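Local coordinates for protein CT398 (Chlamydia trachomatis, PDB 4ILO) that is of unknown function but, with its long coiled-coil hairpin and a zinc ribbon that holds a zinc ion, may bind DNA or RNA, at residues Ala13-Asp18 with Lys190-Val195; Lys29-Glu34 with Glu151-Ile156; Asn33-Ile38 with Ala144-Ile149; Asp44-Val49 with Glu133-Thr138. All coordinates share one frame; numbering follows the deposited sequence.

Interaction 1: residues Ala13-Asp18 with Lys190-Val195; sequences AIQELD and KDRVVV
Gln15 reaches out from helix 2-86 and hydrogen-bonds the backbone of Val193 and Val194 through its side-chain amide. Its CB points toward segment 190-195. CG stands anti to the backbone N (chi1 -173°) and touches CG of Arg192; beyond it the chain runs straight, and CD lies 3.8 Å from that same Arg192 CG. At the tip, OE1 takes two backbone N-H groups. Val194 N, at 2.8 Å from Gln15 OE1, donates almost straight (176°) onto a lone pair in the carbonyl plane, whereas Val193 N, also 2.8 Å from OE1, arrives tilted from that plane with a more bent N-H (135°). NE2 returns a bond to Val194 O at 3.1 Å, within its own amide plane, and Val194 is thus gripped through both its N and its O. This is where the chain leaves helix 176-189 and starts strand 194-198, which joins the sheet of the zinc-binding head, so the coiled-coil hairpin is fastened to that head. The next residue, Glu16, meets the Arg192 guanidinium side-on in a nearly coplanar salt bridge: OE1 accepts from NH2 and OE2 from NE, each at 2.9 Å and each through its syn lone pair. Arg231 bonds the carbonyl oxygen of Arg192 and pairs with Asp191, while Val194 packs on Leu8, Ile11 and Leu12 of helix 2-86.

Interaction 2: residues Lys29-Glu34 with Glu151-Ile156; sequences KEHQNE and ENIRKI
In the antiparallel coiled-coil hairpin, His31 of helix 2-86 packs against Asn152, Ile153 and Ile156 of helix 90-171. Its CB rests on the Ile153 side chain, 3.8 Å from CG1 and scarcely farther from CD1. CG stands anti to the carbonyl carbon (chi1 -70°), and the ring attached to it meets Ile156 and Asn152. CD1 of Ile156 comes to the ring edge, near its plane, 3.7 Å from His31 CD2. CB of Asn152 approaches the ring obliquely and lies 4.0 Å from His31 NE2. The two helical segments run at 158° to each other with their axes 10.0 Å apart, a spacing bridged by van der Waals contacts of the side chains, with no hydrogen bond from one segment to the other. Gln32 adds the aliphatic part of its chain: it crosses Ile153 at about a right angle, and its CG sits 3.9 Å from Ile153 CD1. That methyl therefore lies against both His31 CB and Gln32 CG. Ile156 also packs on Leu24 and Val27, one to two turns earlier on helix 2-86, and His31 touches Ile149 as well. On helix 90-171, Arg154 NH1 makes a weak, bent bond to Glu151 OE1 at 2.7 Å, part of a salt bridge.

Interaction 3: residues Asn33-Ile38 with Ala144-Ile149; sequences NELAKI and AIEEEI
Leu35 and Ile149 form one of the apolar pairs of this contact, sliding past each other in opposite directions with Leu35 CG 3.7 Å from Ile149 CG2. Ile38 supplies the others. Its CD1 meets Ile149 CD1 tip to tip at 4.2 Å and lies 4.0 Å from CG2 of Ile145, whose side chain crosses that of Ile38 at about a right angle. Helices 2-86 and 90-171 are the two arms of the antiparallel coiled-coil hairpin, here inclined at 154° with axes 10.3 Å apart, and these aliphatic residues fill the seam between them. A second kind of contact sets glutamate side chains against the same apolar groups. Glu34, extended beyond CG, passes obliquely over the end of Ile149, with CD 3.9 Å from Ile149 CD1. Glu146 CB touches Leu35 CD2; its CG, anti to the carbonyl carbon (chi1 -66°), lies 3.9 Å from Ile38 CG2, and OE1 comes within 3.5 Å of that same methyl. Glu146 is buried, and its carboxylate has several partners: OE1 takes a hydrogen bond from Ser142 and a salt bridge from Lys42 of the facing helix, and OE2 pairs with Arg150, an arrangement that would be expected to stabilise the charged carboxylate.

Interaction 4: residues Asp44-Val49 with Glu133-Thr138; sequences DIRRKV and ESLSST
Ile45 and Leu135 lie side by side across the two arms of the antiparallel coiled-coil hairpin, their side chains sliding past each other in opposite directions. Ile45 CG2 is 3.7 Å from Leu135 CB, and the CA atoms of the two residues are 6.0 Å apart. The short helical segments run at 159° with their axes 9.7 Å from each other. Leu135 CG is anti to the backbone N (chi1 -179°), and beyond it the two methyls fork onto Arg46. The Arg46 chain, extended from CG to NE, crosses Leu135 at about a right angle: its CG lies 3.6 Å from Leu135 CD2, while CD1 of the leucine sits obliquely to the guanidinium, 4.1 Å from Arg46 NE. The charged end continues past the leucine to Glu139 of helix 90-171, with which NH2 forms a salt bridge, so that one side chain joins the arms by both packing and charge. The other branch of Ile45 is directed at hydroxyls. It meets Thr138 tip to tip, with CD1 3.6 Å from OG1, and the same methyl lies 3.7 Å from Ser134 OG. Thr138 is turned back on its own helix, and Ser134 O accepts both its hydroxyl and its backbone N-H. The two donors arrive from opposite faces of the carbonyl plane, Thr138 OG1 at 2.8 Å from Ser134 O and tilted 34° from that plane.

All four contacts use helix 2-86, but they differ in partner. Interactions 2, 3 and 4 join it to helix 90-171 along the hairpin, whereas interaction 1 ties it to the start of the zinc-binding head, about 46 Å from interaction 4 between centres. Interaction 1 is largely buried and polar, with the salt bridge toward its more exposed side chains. The helix pairs have no hydrogen bonds between their segments: interaction 3 is partly buried and the most aliphatic, while interactions 2 and 4 lie at the surface and mix apolar with polar side chains. Interactions 2 and 3 are continuous, sharing Asn33 and Glu34 and linked by the Arg154-Glu147 salt bridge.

Interaction 1: residues Ala13-Asp18 with Lys190-Val195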
loop_
_atom_site.group_PDB
_atom_site.type_symbol
_atom_site.label_atom_id
_atom_site.label_comp_id
_atom_site.label_asym_id
_atom_site.label_seq_id
_atom_site.Cartn_x
_atom_site.Cartn_y
_atom_site.Cartn_z
ATOM N N ALA A 13 -10.678 -8.713 -35.088
ATOM C CA ALA A 13 -9.850 -7.522 -34.918
ATOM C C ALA A 13 -10.224 -6.764 -33.656
ATOM O O ALA A 13 -9.348 -6.171 -33.004
ATOM C CB ALA A 13 -9.965 -6.600 -36.137
ATOM N N ILE A 14 -11.510 -6.756 -33.299
ATOM C CA ILE A 14 -11.906 -6.193 -32.010
ATOM C C ILE A 14 -11.300 -7.002 -30.875
ATOM O O ILE A 14 -10.886 -6.453 -29.843
ATOM C CB ILE A 14 -13.435 -6.152 -31.919
ATOM C CG1 ILE A 14 -13.957 -5.098 -32.903
ATOM C CG2 ILE A 14 -13.883 -5.919 -30.500
ATOM C CD1 ILE A 14 -15.370 -5.240 -33.220
ATOM N N GLN A 15 -11.251 -8.321 -31.049
ATOM C CA GLN A 15 -10.724 -9.189 -30.012
ATOM C C GLN A 15 -9.255 -8.878 -29.731
ATOM O O GLN A 15 -8.813 -8.944 -28.578
ATOM C CB GLN A 15 -10.913 -10.642 -30.410
ATOM C CG GLN A 15 -10.563 -11.594 -29.349
ATOM C CD GLN A 15 -10.840 -13.006 -29.737
ATOM O OE1 GLN A 15 -11.605 -13.698 -29.079
ATOM N NE2 GLN A 15 -10.224 -13.449 -30.832
ATOM N N GLU A 16 -8.483 -8.522 -30.762
ATOM C CA GLU A 16 -7.076 -8.186 -30.513
ATOM C C GLU A 16 -6.946 -6.900 -29.694
ATOM O O GLU A 16 -6.064 -6.794 -28.816
ATOM C CB GLU A 16 -6.301 -8.099 -31.830
ATOM C CG GLU A 16 -6.151 -9.452 -32.521
ATOM C CD GLU A 16 -5.607 -10.535 -31.566
ATOM O OE1 GLU A 16 -4.483 -10.373 -31.027
ATOM O OE2 GLU A 16 -6.314 -11.554 -31.357
ATOM N N LEU A 17 -7.838 -5.932 -29.928
ATOM C CA LEU A 17 -7.843 -4.725 -29.110
ATOM C C LEU A 17 -8.218 -5.051 -27.670
ATOM O O LEU A 17 -7.538 -4.620 -26.727
ATOM C CB LEU A 17 -8.787 -3.684 -29.706
ATOM C CG LEU A 17 -8.426 -3.258 -31.129
ATOM C CD1 LEU A 17 -9.500 -2.326 -31.724
ATOM C CD2 LEU A 17 -7.029 -2.622 -31.189
ATOM N N ASP A 18 -9.270 -5.851 -27.484
ATOM C CA ASP A 18 -9.677 -6.218 -26.135
ATOM C C ASP A 18 -8.568 -6.956 -25.369
ATOM O O ASP A 18 -8.386 -6.729 -24.162
ATOM C CB ASP A 18 -10.985 -6.992 -26.170
ATOM C CG ASP A 18 -12.174 -6.081 -26.438
ATOM O OD1 ASP A 18 -12.107 -4.931 -25.963
ATOM O OD2 ASP A 18 -13.154 -6.490 -27.121
ATOM N N LYS A 190 -11.929 -13.727 -20.057
ATOM C CA LYS A 190 -10.805 -12.786 -19.986
ATOM C C LYS A 190 -9.645 -13.197 -20.893
ATOM O O LYS A 190 -8.480 -12.915 -20.604
ATOM C CB LYS A 190 -10.332 -12.572 -18.530
ATOM C CG LYS A 190 -10.902 -11.303 -17.841
ATOM C CD LYS A 190 -12.295 -11.511 -17.255
ATOM C CE LYS A 190 -12.871 -10.225 -16.645
ATOM N NZ LYS A 190 -13.197 -9.168 -17.663
ATOM N N ASP A 191 -9.941 -13.844 -22.012
ATOM C CA ASP A 191 -8.930 -14.183 -23.009
ATOM C C ASP A 191 -9.676 -14.463 -24.318
ATOM O O ASP A 191 -10.876 -14.188 -24.428
ATOM C CB ASP A 191 -8.000 -15.308 -22.523
ATOM C CG ASP A 191 -8.709 -16.656 -22.389
ATOM O OD1 ASP A 191 -9.875 -16.778 -22.823
ATOM O OD2 ASP A 191 -8.106 -17.611 -21.851
ATOM N N ARG A 192 -8.979 -14.994 -25.318
ATOM C CA ARG A 192 -9.596 -15.079 -26.646
ATOM C C ARG A 192 -10.775 -16.029 -26.591
ATOM O O ARG A 192 -10.634 -17.186 -26.177
ATOM C CB ARG A 192 -8.594 -15.501 -27.715
ATOM C CG ARG A 192 -7.697 -14.329 -28.102
ATOM C CD ARG A 192 -6.605 -14.655 -29.161
ATOM N NE ARG A 192 -5.716 -13.499 -29.342
ATOM C CZ ARG A 192 -4.694 -13.181 -28.531
ATOM N NH1 ARG A 192 -4.364 -13.931 -27.478
ATOM N NH2 ARG A 192 -3.959 -12.108 -28.786
ATOM N N VAL A 193 -11.937 -15.530 -26.999
ATOM C CA VAL A 193 -13.162 -16.316 -26.975
ATOM C C VAL A 193 -13.716 -16.643 -28.386
ATOM O O VAL A 193 -14.646 -17.468 -28.510
ATOM C CB VAL A 193 -14.212 -15.620 -26.097
ATOM C CG1 VAL A 193 -13.695 -15.564 -24.611
ATOM C CG2 VAL A 193 -14.476 -14.217 -26.617
ATOM N N VAL A 194 -13.207 -16.004 -29.434
ATOM C CA VAL A 194 -13.461 -16.405 -30.819
ATOM C C VAL A 194 -12.175 -17.063 -31.278
ATOM O O VAL A 194 -11.168 -16.378 -31.495
ATOM C CB VAL A 194 -13.812 -15.203 -31.705
ATOM C CG1 VAL A 194 -14.220 -15.687 -33.142
ATOM C CG2 VAL A 194 -14.934 -14.399 -31.099
ATOM N N VAL A 195 -12.173 -18.389 -31.364
ATOM C CA VAL A 195 -10.901 -19.109 -31.496
ATOM C C VAL A 195 -10.968 -20.134 -32.619
ATOM O O VAL A 195 -12.043 -20.684 -32.900
ATOM C CB VAL A 195 -10.515 -19.822 -30.184
ATOM C CG1 VAL A 195 -10.351 -18.795 -29.017
ATOM C CG2 VAL A 195 -11.510 -20.965 -29.855
#

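Interaction 2: residues Lys29-Glu34 with Glu151-Ile156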
loop_
_atom_site.group_PDB
_atom_site.type_symbol
_atom_site.label_atom_id
_atom_site.label_comp_id
_atom_site.label_asym_id
_atom_site.label_seq_id
_atom_site.Cartn_x
_atom_site.Cartn_y
_atom_site.Cartn_z
ATOM N N LYS A 29 -2.720 -2.014 -12.828
ATOM C CA LYS A 29 -2.958 -2.433 -11.454
ATOM C C LYS A 29 -1.660 -2.866 -10.786
ATOM O O LYS A 29 -1.442 -2.573 -9.607
ATOM C CB LYS A 29 -4.004 -3.557 -11.384
ATOM N N GLU A 30 -0.775 -3.557 -11.516
ATOM C CA GLU A 30 0.491 -3.981 -10.902
ATOM C C GLU A 30 1.384 -2.787 -10.546
ATOM O O GLU A 30 2.008 -2.767 -9.474
ATOM C CB GLU A 30 1.236 -4.959 -11.817
ATOM C CG GLU A 30 0.607 -6.359 -11.912
ATOM C CD GLU A 30 1.183 -7.174 -13.068
ATOM O OE1 GLU A 30 2.086 -6.637 -13.765
ATOM O OE2 GLU A 30 0.735 -8.334 -13.287
ATOM N N HIS A 31 1.468 -1.785 -11.433
ATOM C CA HIS A 31 2.199 -0.559 -11.113
ATOM C C HIS A 31 1.577 0.164 -9.923
ATOM O O HIS A 31 2.300 0.688 -9.068
ATOM C CB HIS A 31 2.230 0.381 -12.327
ATOM C CG HIS A 31 3.086 -0.104 -13.453
ATOM N ND1 HIS A 31 4.240 -0.825 -13.252
ATOM C CD2 HIS A 31 2.959 0.037 -14.799
ATOM C CE1 HIS A 31 4.784 -1.119 -14.424
ATOM N NE2 HIS A 31 4.024 -0.611 -15.377
ATOM N N GLN A 32 0.237 0.204 -9.847
ATOM C CA GLN A 32 -0.408 0.868 -8.712
ATOM C C GLN A 32 -0.140 0.134 -7.401
ATOM O O GLN A 32 0.035 0.770 -6.353
ATOM C CB GLN A 32 -1.915 1.010 -8.947
ATOM C CG GLN A 32 -2.305 1.983 -10.064
ATOM C CD GLN A 32 -3.794 1.924 -10.369
ATOM O OE1 GLN A 32 -4.409 0.879 -10.220
ATOM N NE2 GLN A 32 -4.371 3.038 -10.790
ATOM N N ASN A 33 -0.092 -1.200 -7.429
ATOM C CA ASN A 33 0.285 -1.939 -6.224
ATOM C C ASN A 33 1.703 -1.597 -5.792
ATOM O O ASN A 33 1.979 -1.480 -4.594
ATOM C CB ASN A 33 0.210 -3.441 -6.470
ATOM C CG ASN A 33 -1.174 -3.904 -6.861
ATOM O OD1 ASN A 33 -2.166 -3.166 -6.724
ATOM N ND2 ASN A 33 -1.256 -5.151 -7.344
ATOM N N GLU A 34 2.624 -1.494 -6.765
ATOM C CA GLU A 34 4.023 -1.158 -6.496
ATOM C C GLU A 34 4.150 0.230 -5.874
ATOM O O GLU A 34 4.987 0.439 -4.984
ATOM C CB GLU A 34 4.836 -1.247 -7.790
ATOM C CG GLU A 34 6.316 -1.678 -7.662
ATOM C CD GLU A 34 6.999 -1.845 -9.049
ATOM O OE1 GLU A 34 6.307 -1.673 -10.102
ATOM O OE2 GLU A 34 8.224 -2.154 -9.084
ATOM N N GLU A 151 4.903 7.676 -14.698
ATOM C CA GLU A 151 4.962 7.935 -16.130
ATOM C C GLU A 151 4.546 6.708 -16.935
ATOM O O GLU A 151 3.937 6.843 -18.006
ATOM C CB GLU A 151 6.358 8.411 -16.535
ATOM C CG GLU A 151 6.444 8.904 -17.994
ATOM C CD GLU A 151 5.649 10.189 -18.229
ATOM O OE1 GLU A 151 5.746 11.088 -17.357
ATOM O OE2 GLU A 151 4.938 10.291 -19.271
ATOM N N ASN A 152 4.864 5.506 -16.447
ATOM C CA ASN A 152 4.429 4.307 -17.158
ATOM C C ASN A 152 2.910 4.197 -17.137
ATOM O O ASN A 152 2.288 3.926 -18.167
ATOM C CB ASN A 152 5.085 3.055 -16.558
ATOM C CG ASN A 152 6.577 2.900 -16.953
ATOM O OD1 ASN A 152 7.267 3.880 -17.287
ATOM N ND2 ASN A 152 7.073 1.664 -16.900
ATOM N N ILE A 153 2.299 4.434 -15.980
ATOM C CA ILE A 153 0.846 4.505 -15.899
ATOM C C ILE A 153 0.299 5.535 -16.883
ATOM O O ILE A 153 -0.651 5.253 -17.626
ATOM C CB ILE A 153 0.406 4.813 -14.461
ATOM C CG1 ILE A 153 0.668 3.606 -13.559
ATOM C CG2 ILE A 153 -1.065 5.200 -14.437
ATOM C CD1 ILE A 153 0.449 3.879 -12.082
ATOM N N ARG A 154 0.861 6.756 -16.887
ATOM C CA ARG A 154 0.407 7.764 -17.850
ATOM C C ARG A 154 0.398 7.188 -19.258
ATOM O O ARG A 154 -0.584 7.329 -19.998
ATOM C CB ARG A 154 1.302 9.009 -17.816
ATOM C CG ARG A 154 1.066 9.924 -16.619
ATOM C CD ARG A 154 2.138 11.028 -16.498
ATOM N NE ARG A 154 2.286 11.481 -15.109
ATOM C CZ ARG A 154 3.407 11.396 -14.385
ATOM N NH1 ARG A 154 4.524 10.896 -14.913
ATOM N NH2 ARG A 154 3.423 11.835 -13.120
ATOM N N LYS A 155 1.496 6.532 -19.646
ATOM C CA LYS A 155 1.611 6.033 -21.009
ATOM C C LYS A 155 0.678 4.860 -21.244
ATOM O O LYS A 155 0.242 4.638 -22.380
ATOM C CB LYS A 155 3.064 5.666 -21.320
ATOM C CG LYS A 155 3.983 6.881 -21.339
ATOM C CD LYS A 155 5.449 6.507 -21.486
ATOM C CE LYS A 155 6.356 7.723 -21.228
ATOM N NZ LYS A 155 7.745 7.327 -20.835
ATOM N N ILE A 156 0.345 4.116 -20.186
ATOM C CA ILE A 156 -0.676 3.080 -20.305
ATOM C C ILE A 156 -2.042 3.713 -20.528
ATOM O O ILE A 156 -2.811 3.299 -21.412
ATOM C CB ILE A 156 -0.701 2.187 -19.057
ATOM C CG1 ILE A 156 0.438 1.175 -19.072
ATOM C CG2 ILE A 156 -2.038 1.460 -18.993
ATOM C CD1 ILE A 156 0.712 0.565 -17.688
#

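Interaction 3: residues Asn33-Ile38 with Ala144-Ile149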
loop_
_atom_site.group_PDB
_atom_site.type_symbol
_atom_site.label_atom_id
_atom_site.label_comp_id
_atom_site.label_asym_id
_atom_site.label_seq_id
_atom_site.Cartn_x
_atom_site.Cartn_y
_atom_site.Cartn_z
ATOM N N ASN A 33 -0.092 -1.200 -7.429
ATOM C CA ASN A 33 0.285 -1.939 -6.224
ATOM C C ASN A 33 1.703 -1.597 -5.792
ATOM O O ASN A 33 1.979 -1.480 -4.594
ATOM C CB ASN A 33 0.210 -3.441 -6.470
ATOM C CG ASN A 33 -1.174 -3.904 -6.861
ATOM O OD1 ASN A 33 -2.166 -3.166 -6.724
ATOM N ND2 ASN A 33 -1.256 -5.151 -7.344
ATOM N N GLU A 34 2.624 -1.494 -6.765
ATOM C CA GLU A 34 4.023 -1.158 -6.496
ATOM C C GLU A 34 4.150 0.230 -5.874
ATOM O O GLU A 34 4.987 0.439 -4.984
ATOM C CB GLU A 34 4.836 -1.247 -7.790
ATOM C CG GLU A 34 6.316 -1.678 -7.662
ATOM C CD GLU A 34 6.999 -1.845 -9.049
ATOM O OE1 GLU A 34 6.307 -1.673 -10.102
ATOM O OE2 GLU A 34 8.224 -2.154 -9.084
ATOM N N LEU A 35 3.314 1.184 -6.314
ATOM C CA LEU A 35 3.284 2.524 -5.711
ATOM C C LEU A 35 2.762 2.484 -4.273
ATOM O O LEU A 35 3.373 3.051 -3.357
ATOM C CB LEU A 35 2.389 3.442 -6.549
ATOM C CG LEU A 35 2.993 4.157 -7.764
ATOM C CD1 LEU A 35 2.017 5.206 -8.359
ATOM C CD2 LEU A 35 4.329 4.810 -7.405
ATOM N N ALA A 36 1.631 1.809 -4.059
ATOM C CA ALA A 36 1.071 1.672 -2.726
ATOM C C ALA A 36 2.043 0.977 -1.797
ATOM O O ALA A 36 2.136 1.343 -0.621
ATOM C CB ALA A 36 -0.252 0.917 -2.788
ATOM N N LYS A 37 2.795 -0.016 -2.302
ATOM C CA LYS A 37 3.814 -0.656 -1.467
ATOM C C LYS A 37 4.891 0.345 -1.057
ATOM O O LYS A 37 5.338 0.359 0.102
ATOM C CB LYS A 37 4.411 -1.876 -2.160
ATOM N N ILE A 38 5.273 1.244 -1.971
ATOM C CA ILE A 38 6.295 2.242 -1.661
ATOM C C ILE A 38 5.745 3.286 -0.690
ATOM O O ILE A 38 6.371 3.578 0.338
ATOM C CB ILE A 38 6.850 2.859 -2.959
ATOM C CG1 ILE A 38 7.592 1.790 -3.756
ATOM C CG2 ILE A 38 7.849 3.940 -2.656
ATOM C CD1 ILE A 38 8.060 2.254 -5.134
ATOM N N ALA A 144 12.856 8.510 -7.649
ATOM C CA ALA A 144 13.041 8.289 -9.082
ATOM C C ALA A 144 12.229 7.100 -9.554
ATOM O O ALA A 144 11.754 7.062 -10.700
ATOM C CB ALA A 144 14.524 8.053 -9.387
ATOM N N ILE A 145 12.067 6.115 -8.685
ATOM C CA ILE A 145 11.309 4.931 -9.053
ATOM C C ILE A 145 9.834 5.278 -9.143
ATOM O O ILE A 145 9.155 4.908 -10.106
ATOM C CB ILE A 145 11.628 3.810 -8.041
ATOM C CG1 ILE A 145 13.074 3.369 -8.292
ATOM C CG2 ILE A 145 10.673 2.632 -8.183
ATOM C CD1 ILE A 145 13.763 2.742 -7.142
ATOM N N GLU A 146 9.335 6.062 -8.180
ATOM C CA GLU A 146 7.920 6.399 -8.184
ATOM C C GLU A 146 7.565 7.213 -9.399
ATOM O O GLU A 146 6.488 7.029 -9.979
ATOM C CB GLU A 146 7.547 7.207 -6.956
ATOM C CG GLU A 146 7.662 6.466 -5.646
ATOM C CD GLU A 146 7.550 7.424 -4.461
ATOM O OE1 GLU A 146 8.392 7.331 -3.542
ATOM O OE2 GLU A 146 6.636 8.286 -4.476
ATOM N N GLU A 147 8.416 8.166 -9.770
ATOM C CA GLU A 147 8.057 8.978 -10.915
ATOM C C GLU A 147 8.108 8.147 -12.190
ATOM O O GLU A 147 7.276 8.332 -13.095
ATOM C CB GLU A 147 8.922 10.234 -10.997
ATOM C CG GLU A 147 8.096 11.545 -10.871
ATOM C CD GLU A 147 6.942 11.665 -11.894
ATOM O OE1 GLU A 147 7.197 11.638 -13.131
ATOM O OE2 GLU A 147 5.771 11.798 -11.450
ATOM N N GLU A 148 9.046 7.204 -12.272
ATOM C CA GLU A 148 9.084 6.355 -13.454
ATOM C C GLU A 148 7.858 5.448 -13.516
ATOM O O GLU A 148 7.346 5.151 -14.604
ATOM C CB GLU A 148 10.375 5.541 -13.479
ATOM C CG GLU A 148 10.371 4.501 -14.596
ATOM C CD GLU A 148 11.618 3.648 -14.603
ATOM O OE1 GLU A 148 12.659 4.123 -14.072
ATOM O OE2 GLU A 148 11.546 2.511 -15.143
ATOM N N ILE A 149 7.380 4.978 -12.359
ATOM C CA ILE A 149 6.157 4.185 -12.358
ATOM C C ILE A 149 4.981 5.035 -12.814
ATOM O O ILE A 149 4.131 4.572 -13.580
ATOM C CB ILE A 149 5.892 3.566 -10.969
ATOM C CG1 ILE A 149 6.897 2.439 -10.687
ATOM C CG2 ILE A 149 4.464 2.988 -10.957
ATOM C CD1 ILE A 149 7.022 2.031 -9.182
#

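Interaction 4: residues Asp44-Val49 with Glu133-Thr138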
loop_
_atom_site.group_PDB
_atom_site.type_symbol
_atom_site.label_atom_id
_atom_site.label_comp_id
_atom_site.label_asym_id
_atom_site.label_seq_id
_atom_site.Cartn_x
_atom_site.Cartn_y
_atom_site.Cartn_z
ATOM N N ASP A 44 4.798 3.858 7.130
ATOM C CA ASP A 44 5.196 3.154 8.333
ATOM C C ASP A 44 6.333 3.880 9.043
ATOM O O ASP A 44 6.373 3.945 10.286
ATOM C CB ASP A 44 5.607 1.730 7.986
ATOM C CG ASP A 44 5.999 0.943 9.214
ATOM O OD1 ASP A 44 5.099 0.694 10.041
ATOM O OD2 ASP A 44 7.197 0.589 9.366
ATOM N N ILE A 45 7.281 4.426 8.288
ATOM C CA ILE A 45 8.395 5.092 8.957
ATOM C C ILE A 45 7.927 6.405 9.568
ATOM O O ILE A 45 8.390 6.798 10.638
ATOM C CB ILE A 45 9.604 5.285 8.032
ATOM C CG1 ILE A 45 10.135 3.947 7.542
ATOM C CG2 ILE A 45 10.706 5.977 8.785
ATOM C CD1 ILE A 45 11.087 4.093 6.374
ATOM N N ARG A 46 7.016 7.108 8.896
ATOM C CA ARG A 46 6.493 8.353 9.453
ATOM C C ARG A 46 5.757 8.098 10.750
ATOM O O ARG A 46 5.841 8.906 11.689
ATOM C CB ARG A 46 5.566 9.035 8.436
ATOM C CG ARG A 46 6.308 9.850 7.381
ATOM C CD ARG A 46 5.432 10.128 6.122
ATOM N NE ARG A 46 6.245 10.489 4.951
ATOM C CZ ARG A 46 5.864 10.344 3.674
ATOM N NH1 ARG A 46 4.663 9.847 3.365
ATOM N NH2 ARG A 46 6.687 10.712 2.690
ATOM N N ARG A 47 5.028 6.972 10.830
ATOM C CA ARG A 47 4.301 6.655 12.055
ATOM C C ARG A 47 5.271 6.439 13.207
ATOM O O ARG A 47 5.018 6.880 14.335
ATOM C CB ARG A 47 3.431 5.413 11.874
ATOM N N LYS A 48 6.375 5.729 12.947
ATOM C CA LYS A 48 7.371 5.536 13.983
ATOM C C LYS A 48 7.932 6.878 14.425
ATOM O O LYS A 48 8.093 7.120 15.632
ATOM C CB LYS A 48 8.476 4.587 13.508
ATOM C CG LYS A 48 8.046 3.119 13.432
ATOM C CD LYS A 48 9.209 2.190 13.040
ATOM C CE LYS A 48 8.685 0.817 12.592
ATOM N NZ LYS A 48 9.792 -0.139 12.337
ATOM N N VAL A 49 8.216 7.773 13.463
ATOM C CA VAL A 49 8.745 9.090 13.822
ATOM C C VAL A 49 7.749 9.846 14.705
ATOM O O VAL A 49 8.129 10.392 15.755
ATOM C CB VAL A 49 9.173 9.881 12.569
ATOM C CG1 VAL A 49 9.489 11.316 12.929
ATOM C CG2 VAL A 49 10.408 9.239 11.943
ATOM N N GLU A 133 16.652 9.736 9.579
ATOM C CA GLU A 133 17.615 9.376 8.539
ATOM C C GLU A 133 17.036 8.319 7.625
ATOM O O GLU A 133 17.191 8.390 6.406
ATOM C CB GLU A 133 18.892 8.831 9.172
ATOM C CG GLU A 133 20.087 8.691 8.206
ATOM C CD GLU A 133 21.448 8.849 8.912
ATOM O OE1 GLU A 133 22.354 9.531 8.356
ATOM O OE2 GLU A 133 21.616 8.299 10.036
ATOM N N SER A 134 16.397 7.307 8.209
ATOM C CA SER A 134 15.853 6.201 7.434
ATOM C C SER A 134 14.685 6.666 6.559
ATOM O O SER A 134 14.562 6.252 5.395
ATOM C CB SER A 134 15.466 5.065 8.378
ATOM O OG SER A 134 14.527 4.216 7.795
ATOM N N LEU A 135 13.860 7.579 7.081
ATOM C CA LEU A 135 12.809 8.193 6.279
ATOM C C LEU A 135 13.390 8.983 5.104
ATOM O O LEU A 135 12.874 8.921 3.975
ATOM C CB LEU A 135 11.944 9.094 7.165
ATOM C CG LEU A 135 10.776 9.796 6.471
ATOM C CD1 LEU A 135 9.974 8.811 5.654
ATOM C CD2 LEU A 135 9.886 10.472 7.491
ATOM N N SER A 136 14.457 9.731 5.341
ATOM C CA SER A 136 15.022 10.531 4.264
ATOM C C SER A 136 15.690 9.629 3.232
ATOM O O SER A 136 15.526 9.841 2.027
ATOM C CB SER A 136 15.946 11.611 4.853
ATOM O OG SER A 136 16.598 12.436 3.897
ATOM N N SER A 137 16.372 8.560 3.680
ATOM C CA SER A 137 17.017 7.654 2.726
ATOM C C SER A 137 15.992 6.888 1.900
ATOM O O SER A 137 16.185 6.671 0.703
ATOM C CB SER A 137 17.936 6.673 3.447
ATOM O OG SER A 137 19.040 7.360 4.003
ATOM N N THR A 138 14.901 6.461 2.523
ATOM C CA THR A 138 13.875 5.734 1.794
ATOM C C THR A 138 13.243 6.628 0.727
ATOM O O THR A 138 13.169 6.250 -0.447
ATOM C CB THR A 138 12.832 5.225 2.795
ATOM O OG1 THR A 138 13.452 4.314 3.719
ATOM C CG2 THR A 138 11.669 4.528 2.093
#